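Local coordinates for protein stiv-a81 (Sulfolobus Turreted Icosahedral Virus, PDB 3RKL) that is of unknown function but, as a protein of a hyperthermophilic virus, forms a helical hairpin that probably pairs with another copy in a four-helix bundle, at residues A[27-32]-A[66-71]; A[6-11]-A[72-77]. The protein carries 1 engineered substitution. All coordinates share one frame; numbering follows the deposited sequence.

Contact 1: A[27-32]-A[66-71]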
ATOM      1  N   GLU A  27       0.732  19.728   3.104  1.00 24.52           N
ATOM      2  CA  GLU A  27       1.754  18.699   2.936  1.00 25.52           C
ATOM      3  C   GLU A  27       2.341  18.270   4.270  1.00 23.25           C
ATOM      4  O   GLU A  27       2.540  17.076   4.520  1.00 24.40           O
ATOM      5  CB  GLU A  27       2.873  19.184   2.000  1.00 30.21           C
ATOM      6  CG  GLU A  27       2.444  19.268   0.551  1.00 40.85           C
ATOM      7  CD  GLU A  27       1.873  17.958   0.042  1.00 47.55           C
ATOM      8  OE1 GLU A  27       2.612  16.952   0.058  1.00 41.34           O
ATOM      9  OE2 GLU A  27       0.688  17.940  -0.361  1.00 54.25           O
ATOM     10  N   ASP A  28       2.610  19.249   5.127  1.00 23.08           N
ATOM     11  CA  ASP A  28       3.175  18.985   6.454  1.00 23.42           C
ATOM     12  C   ASP A  28       2.247  18.123   7.308  1.00 20.89           C
ATOM     13  O   ASP A  28       2.696  17.239   8.046  1.00 19.45           O
ATOM     14  CB  ASP A  28       3.460  20.305   7.191  1.00 23.07           C
ATOM     15  CG  ASP A  28       4.630  21.088   6.593  1.00 29.01           C
ATOM     16  OD1 ASP A  28       5.549  20.490   5.982  1.00 27.76           O
ATOM     17  OD2 ASP A  28       4.623  22.320   6.748  1.00 32.74           O
ATOM     18  N   ILE A  29       0.941  18.368   7.218  1.00 18.19           N
ATOM     19  CA  ILE A  29      -0.005  17.561   7.983  1.00 19.18           C
ATOM     20  C   ILE A  29       0.055  16.094   7.532  1.00 16.37           C
ATOM     21  O   ILE A  29       0.131  15.194   8.368  1.00 16.85           O
ATOM     22  CB  ILE A  29      -1.438  18.148   7.906  1.00 17.38           C
ATOM     23  CG1 ILE A  29      -1.500  19.449   8.715  1.00 19.97           C
ATOM     24  CG2 ILE A  29      -2.456  17.147   8.423  1.00 18.40           C
ATOM     25  CD1 ILE A  29      -2.730  20.313   8.427  1.00 20.69           C
ATOM     26  N   LYS A  30       0.043  15.845   6.220  1.00 16.77           N
ATOM     27  CA  LYS A  30       0.155  14.468   5.714  1.00 18.71           C
ATOM     28  C   LYS A  30       1.464  13.832   6.177  1.00 17.39           C
ATOM     29  O   LYS A  30       1.484  12.703   6.681  1.00 17.09           O
ATOM     30  CB  LYS A  30       0.091  14.434   4.182  1.00 19.33           C
ATOM     31  CG  LYS A  30      -1.267  14.792   3.594  1.00 27.82           C
ATOM     32  CD  LYS A  30      -1.307  14.595   2.076  1.00 29.22           C
ATOM     33  CE  LYS A  30      -0.278  15.421   1.319  1.00 41.59           C
ATOM     34  NZ  LYS A  30      -0.362  15.231  -0.184  1.00 30.85           N
ATOM     35  N   ASN A  31       2.557  14.569   6.010  1.00 21.62           N
ATOM     36  CA  ASN A  31       3.886  14.046   6.352  1.00 20.71           C
ATOM     37  C   ASN A  31       4.031  13.734   7.842  1.00 16.74           C
ATOM     38  O   ASN A  31       4.579  12.688   8.225  1.00 17.12           O
ATOM     39  CB  ASN A  31       4.973  15.020   5.931  1.00 20.42           C
ATOM     40  CG  ASN A  31       5.117  15.141   4.427  1.00 27.56           C
ATOM     41  OD1 ASN A  31       4.648  14.287   3.671  1.00 28.17           O
ATOM     42  ND2 ASN A  31       5.781  16.217   3.976  1.00 25.48           N
ATOM     43  N   LEU A  32       3.538  14.639   8.676  1.00 17.05           N
ATOM     44  CA  LEU A  32       3.613  14.447  10.121  1.00 18.23           C
ATOM     45  C   LEU A  32       2.739  13.263  10.567  1.00 14.38           C
ATOM     46  O   LEU A  32       3.136  12.496  11.439  1.00 15.62           O
ATOM     47  CB  LEU A  32       3.211  15.716  10.866  1.00 17.55           C
ATOM     48  CG  LEU A  32       4.191  16.893  10.786  1.00 24.12           C
ATOM     49  CD1 LEU A  32       3.527  18.178  11.265  1.00 21.84           C
ATOM     50  CD2 LEU A  32       5.433  16.624  11.577  1.00 25.83           C
ATOM     51  N   ILE A  66       2.536  16.297  18.640  1.00 17.11           N
ATOM     52  CA  ILE A  66       2.307  17.671  19.100  1.00 17.08           C
ATOM     53  C   ILE A  66       2.381  18.646  17.904  1.00 17.16           C
ATOM     54  O   ILE A  66       1.511  19.511  17.747  1.00 18.44           O
ATOM     55  CB  ILE A  66       3.294  18.065  20.215  1.00 17.91           C
ATOM     56  CG1 ILE A  66       2.915  17.372  21.531  1.00 21.59           C
ATOM     57  CG2 ILE A  66       3.355  19.595  20.385  1.00 20.65           C
ATOM     58  CD1 ILE A  66       1.707  17.979  22.253  1.00 26.59           C
ATOM     59  N   TYR A  67       3.383  18.473  17.048  1.00 17.99           N
ATOM     60  CA  TYR A  67       3.541  19.345  15.870  1.00 20.04           C
ATOM     61  C   TYR A  67       2.332  19.213  14.935  1.00 18.72           C
ATOM     62  O   TYR A  67       1.830  20.199  14.380  1.00 19.81           O
ATOM     63  CB  TYR A  67       4.817  19.007  15.117  1.00 21.42           C
ATOM     64  CG  TYR A  67       6.088  19.139  15.933  1.00 19.50           C
ATOM     65  CD1 TYR A  67       6.160  19.991  17.037  1.00 22.23           C
ATOM     66  CD2 TYR A  67       7.216  18.418  15.590  1.00 22.76           C
ATOM     67  CE1 TYR A  67       7.309  20.095  17.778  1.00 27.19           C
ATOM     68  CE2 TYR A  67       8.386  18.542  16.320  1.00 26.99           C
ATOM     69  CZ  TYR A  67       8.418  19.372  17.410  1.00 24.55           C
ATOM     70  OH  TYR A  67       9.594  19.461  18.139  1.00 28.57           O
ATOM     71  N   LEU A  68       1.867  17.980  14.795  1.00 18.69           N
ATOM     72  CA  LEU A  68       0.688  17.688  13.993  1.00 17.24           C
ATOM     73  C   LEU A  68      -0.572  18.356  14.559  1.00 20.27           C
ATOM     74  O   LEU A  68      -1.360  18.948  13.811  1.00 17.72           O
ATOM     75  CB  LEU A  68       0.522  16.177  13.910  1.00 17.19           C
ATOM     76  CG  LEU A  68      -0.621  15.593  13.108  1.00 15.40           C
ATOM     77  CD1 LEU A  68      -0.665  16.175  11.670  1.00 16.00           C
ATOM     78  CD2 LEU A  68      -0.465  14.074  13.125  1.00 17.94           C
ATOM     79  N   ALA A  69      -0.751  18.304  15.879  1.00 19.18           N
ATOM     80  CA  ALA A  69      -1.904  18.965  16.511  1.00 19.24           C
ATOM     81  C   ALA A  69      -1.840  20.476  16.280  1.00 19.64           C
ATOM     82  O   ALA A  69      -2.852  21.107  15.928  1.00 21.29           O
ATOM     83  CB  ALA A  69      -1.970  18.642  18.006  1.00 23.03           C
ATOM     84  N   GLY A  70      -0.650  21.053  16.412  1.00 20.99           N
ATOM     85  CA  GLY A  70      -0.456  22.480  16.143  1.00 21.20           C
ATOM     86  C   GLY A  70      -0.693  22.843  14.690  1.00 22.91           C
ATOM     87  O   GLY A  70      -1.374  23.826  14.400  1.00 23.38           O
ATOM     88  N   ALA A  71      -0.163  22.033  13.782  1.00 21.29           N
ATOM     89  CA  ALA A  71      -0.369  22.227  12.339  1.00 20.23           C
ATOM     90  C   ALA A  71      -1.847  22.210  11.937  1.00 21.27           C
ATOM     91  O   ALA A  71      -2.308  23.071  11.175  1.00 21.87           O
ATOM     92  CB  ALA A  71       0.419  21.178  11.536  1.00 21.66           C
TER

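Contact 2: A[6-11]-A[72-77]. Engineered in segment 72-77: Met-74 (natural residue Leu).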
ATOM      1  N   ILE A   6       0.520  23.743  24.125  1.00 34.98           N
ATOM      2  CA  ILE A   6       1.235  23.914  22.865  1.00 31.13           C
ATOM      3  C   ILE A   6       1.226  25.384  22.507  1.00 33.40           C
ATOM      4  O   ILE A   6       0.161  25.984  22.350  1.00 35.21           O
ATOM      5  CB  ILE A   6       0.565  23.140  21.716  1.00 28.11           C
ATOM      6  CG1 ILE A   6       0.304  21.691  22.117  1.00 28.83           C
ATOM      7  CG2 ILE A   6       1.436  23.196  20.457  1.00 32.10           C
ATOM      8  CD1 ILE A   6      -0.543  20.916  21.116  1.00 30.34           C
ATOM      9  N   ASN A   7       2.412  25.965  22.370  1.00 35.15           N
ATOM     10  CA  ASN A   7       2.532  27.377  22.031  1.00 38.02           C
ATOM     11  C   ASN A   7       2.771  27.543  20.545  1.00 38.12           C
ATOM     12  O   ASN A   7       3.560  26.814  19.941  1.00 34.15           O
ATOM     13  CB  ASN A   7       3.641  28.035  22.839  1.00 43.33           C
ATOM     14  CG  ASN A   7       3.252  28.228  24.289  1.00 46.92           C
ATOM     15  OD1 ASN A   7       2.356  29.017  24.607  1.00 60.41           O
ATOM     16  ND2 ASN A   7       3.907  27.491  25.178  1.00 51.90           N
ATOM     17  N   ILE A   8       2.054  28.489  19.958  1.00 40.41           N
ATOM     18  CA  ILE A   8       2.152  28.757  18.535  1.00 41.91           C
ATOM     19  C   ILE A   8       2.433  30.243  18.343  1.00 47.39           C
ATOM     20  O   ILE A   8       1.656  31.094  18.781  1.00 52.15           O
ATOM     21  CB  ILE A   8       0.873  28.332  17.793  1.00 39.23           C
ATOM     22  CG1 ILE A   8       0.699  26.811  17.888  1.00 46.08           C
ATOM     23  CG2 ILE A   8       0.926  28.755  16.338  1.00 44.23           C
ATOM     24  CD1 ILE A   8      -0.592  26.297  17.286  1.00 48.59           C
ATOM     25  N   LYS A   9       3.577  30.526  17.726  1.00 48.47           N
ATOM     26  CA  LYS A   9       3.960  31.871  17.323  1.00 56.17           C
ATOM     27  C   LYS A   9       4.025  31.889  15.801  1.00 54.65           C
ATOM     28  O   LYS A   9       4.975  31.369  15.207  1.00 49.37           O
ATOM     29  CB  LYS A   9       5.320  32.255  17.911  1.00 60.58           C
ATOM     30  CG  LYS A   9       5.253  32.864  19.308  1.00 73.64           C
ATOM     31  CD  LYS A   9       6.526  33.649  19.636  1.00 90.39           C
ATOM     32  CE  LYS A   9       6.336  34.555  20.843  1.00 94.03           C
ATOM     33  NZ  LYS A   9       5.782  33.813  22.005  1.00 83.76           N
ATOM     34  N   ASP A  10       3.002  32.481  15.185  1.00 57.91           N
ATOM     35  CA  ASP A  10       2.894  32.585  13.728  1.00 58.92           C
ATOM     36  C   ASP A  10       2.848  31.183  13.106  1.00 52.71           C
ATOM     37  O   ASP A  10       1.870  30.456  13.300  1.00 54.75           O
ATOM     38  CB  ASP A  10       4.028  33.453  13.148  1.00 62.19           C
ATOM     39  CG  ASP A  10       3.948  34.904  13.602  1.00 78.31           C
ATOM     40  OD1 ASP A  10       2.920  35.558  13.328  1.00 92.56           O
ATOM     41  OD2 ASP A  10       4.918  35.395  14.220  1.00 84.76           O
ATOM     42  N   ASN A  11       3.902  30.791  12.392  1.00 48.51           N
ATOM     43  CA  ASN A  11       3.957  29.468  11.757  1.00 46.21           C
ATOM     44  C   ASN A  11       4.900  28.497  12.477  1.00 40.72           C
ATOM     45  O   ASN A  11       5.317  27.483  11.913  1.00 35.49           O
ATOM     46  CB  ASN A  11       4.365  29.607  10.289  1.00 47.80           C
ATOM     47  CG  ASN A  11       5.759  30.175  10.123  1.00 58.67           C
ATOM     48  OD1 ASN A  11       6.197  31.013  10.913  1.00 74.97           O
ATOM     49  ND2 ASN A  11       6.462  29.725   9.091  1.00 78.38           N
ATOM     50  N   THR A  72      -2.604  21.236  12.438  1.00 18.73           N
ATOM     51  CA  THR A  72      -4.031  21.188  12.133  1.00 18.93           C
ATOM     52  C   THR A  72      -4.792  22.389  12.713  1.00 21.36           C
ATOM     53  O   THR A  72      -5.785  22.810  12.153  1.00 22.02           O
ATOM     54  CB  THR A  72      -4.693  19.885  12.602  1.00 18.33           C
ATOM     55  OG1 THR A  72      -4.609  19.781  14.027  1.00 21.00           O
ATOM     56  CG2 THR A  72      -4.037  18.675  11.926  1.00 18.45           C
ATOM     57  N   SER A  73      -4.319  22.926  13.830  1.00 20.93           N
ATOM     58  CA  SER A  73      -4.935  24.124  14.393  1.00 21.65           C
ATOM     59  C   SER A  73      -4.729  25.295  13.452  1.00 25.43           C
ATOM     60  O   SER A  73      -5.662  26.051  13.169  1.00 24.10           O
ATOM     61  CB  SER A  73      -4.349  24.456  15.763  1.00 25.85           C
ATOM     62  OG  SER A  73      -5.061  25.533  16.350  1.00 30.17           O
HETATM   63  N   MSE A  74      -3.495  25.443  12.982  1.00 25.04           N
HETATM   64  CA  MSE A  74      -3.156  26.513  12.027  1.00 26.66           C
HETATM   65  C   MSE A  74      -3.990  26.384  10.746  1.00 22.26           C
HETATM   66  O   MSE A  74      -4.397  27.380  10.146  1.00 27.18           O
HETATM   67  CB  MSE A  74      -1.669  26.462  11.666  1.00 26.66           C
HETATM   68  CG  MSE A  74      -0.705  26.738  12.808  1.00 33.47           C
HETATM   69 SE   MSE A  74       1.160  26.274  12.333  0.80 39.56          SE
HETATM   70  CE  MSE A  74       1.300  27.302  10.675  1.00 67.28           C
ATOM     71  N   PHE A  75      -4.216  25.141  10.323  1.00 20.58           N
ATOM     72  CA  PHE A  75      -4.945  24.821   9.091  1.00 20.50           C
ATOM     73  C   PHE A  75      -6.399  25.289   9.175  1.00 23.33           C
ATOM     74  O   PHE A  75      -6.916  25.879   8.234  1.00 26.24           O
ATOM     75  CB  PHE A  75      -4.818  23.306   8.852  1.00 20.96           C
ATOM     76  CG  PHE A  75      -5.063  22.836   7.431  1.00 20.74           C
ATOM     77  CD1 PHE A  75      -4.478  23.447   6.338  1.00 24.81           C
ATOM     78  CD2 PHE A  75      -5.799  21.678   7.221  1.00 24.05           C
ATOM     79  CE1 PHE A  75      -4.675  22.947   5.057  1.00 28.64           C
ATOM     80  CE2 PHE A  75      -5.994  21.171   5.958  1.00 27.54           C
ATOM     81  CZ  PHE A  75      -5.439  21.810   4.870  1.00 28.55           C
ATOM     82  N   ILE A  76      -7.058  25.050  10.306  1.00 23.92           N
ATOM     83  CA  ILE A  76      -8.466  25.428  10.431  1.00 27.28           C
ATOM     84  C   ILE A  76      -8.642  26.925  10.660  1.00 29.55           C
ATOM     85  O   ILE A  76      -9.573  27.528  10.124  1.00 30.49           O
ATOM     86  CB  ILE A  76      -9.237  24.592  11.496  1.00 28.41           C
ATOM     87  CG1 ILE A  76     -10.657  25.149  11.660  1.00 36.57           C
ATOM     88  CG2 ILE A  76      -8.535  24.572  12.824  1.00 31.37           C
ATOM     89  CD1 ILE A  76     -11.580  24.200  12.365  1.00 47.96           C
ATOM     90  N   ASP A  77      -7.755  27.522  11.452  1.00 29.36           N
ATOM     91  CA  ASP A  77      -7.751  28.968  11.648  1.00 32.34           C
ATOM     92  C   ASP A  77      -7.621  29.672  10.300  1.00 33.39           C
ATOM     93  O   ASP A  77      -8.338  30.630  10.016  1.00 33.18           O
ATOM     94  CB  ASP A  77      -6.581  29.388  12.538  1.00 30.55           C
ATOM     95  CG  ASP A  77      -6.768  28.998  13.996  1.00 41.78           C
ATOM     96  OD1 ASP A  77      -7.784  28.363  14.353  1.00 38.59           O
ATOM     97  OD2 ASP A  77      -5.863  29.319  14.792  1.00 41.32           O
TER

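Contact 1: A[27-32]-A[66-71]
Helix segments 27-32 and 66-71 run nearly antiparallel, 152° apart, their axes 9.5 Å from each other at closest approach, with Leu-32 and Leu-68 abreast at a CA separation of 5.8 Å. No hydrogen bond joins them; the contact is made by aliphatic carbon. The end of the Leu-68 side chain closes on helix 27-32: its CG lies anti to the backbone N (chi1 -179°), and its CD1 rests 3.5 Å from the carbonyl O of Ile-29, touching CG2 of the same residue as the two side chains cross at about a right angle. The CB atoms of Leu-32 and Leu-68 also meet, at 4.1 Å. CD1 of Leu-32 takes another route and lies over the backbone of the opposite helix, 3.9 Å from Leu-68 N and near Ala-71 CB. The antiparallel pair is consistent with half of a four-helix bundle, the other half probably coming from a second subunit, another copy of the protein, which places its own Leu-68 against this one and its Ala-40 against Ile-29. Ile-29 CG1 packs on Ala-71 CB at 3.8 Å, while CD1 of the isoleucine approaches Ala-71 O. Of the Tyr-67 side chain, CB is what meets Leu-32 CD1, beside the residue's own backbone C; its ring leads away from segment 27-32 and stacks on Phe-20 of strand 18-21, and its OH is hydrogen-bonded to Glu-63.

Contact 2: A[6-11]-A[72-77]
Met-74, an engineered residue present as selenomethionine where the natural sequence has leucine, carries most of the contact between the end of strand 3-9 with its following turn and helix 55-80. The CA atoms of Asn-11 and Met-74 are 7.7 Å apart, a gap that the long side chain spans.

The closer van der Waals contacts belong to its terminal methyl. The chain is extended through SE and then bends at chi3 (53°), which turns CE onto the turn, 3.6 Å from Asn-11 CA and 3.9 Å from Asn-11 CB. The same methyl is 4.1 Å from the carbonyl O of Asp-10, a less certain contact because Asp-10 is poorly ordered. Here the chain reverses between strands 3-9 and 12-15, antiparallel neighbours in the sheet, and the backbone torsions of Asp-10 and Asn-11 are close to those of a type II' beta turn.

Aliphatic contacts with the strand are looser. Ile-8 has its CB on the helix side; its CG2 comes within 4.4 Å of Met-74 CG, and its CD1 lies 4.5 Å from Ser-73 CB. Ile-4 of a second subunit packs against both Ile-8 and Ser-73, so this seam between sheet and helix continues into the interface. Leu-25 of helix 25-46 also touches Met-74.

Polar bonding runs alongside the contact rather than across it. The amide of Asn-11 leads away from the helix, and its ND2 donates to the carbonyl O of Leu-22, just beyond strand 18-21, while the backbones of these two residues are bonded as well.

With no hydrogen bond between the segments, turn and strand meet the helix through van der Waals contacts alone, mostly those of Met-74 and Ile-8, whereas directional bonding ties Asn-11 to its own sheet side.

Overall arrangement
Contacts 1 and 2 use adjoining segments of helix 55-80, their centres 10 Å apart, and together show how one helix can serve two layers. Contact 1, about 6 Å from the centre of the chain, joins it to helix 25-46; contact 2, about 13 Å out at the surface, joins it to strand 3-9 of the three-stranded antiparallel sheet. Along the sequence, 6-11 and 72-77 enclose both segments of contact 1. The two sites touch: Ile-29 CD1 packs on Phe-75 CD2 at 3.6 Å, and Ile-66 CD1 on Ile-6 CD1. Both border the second subunit, where Ile-6 and Asn-7 extend the sheet in an antiparallel ladder, so packing inside the chain runs on into the subunit interface.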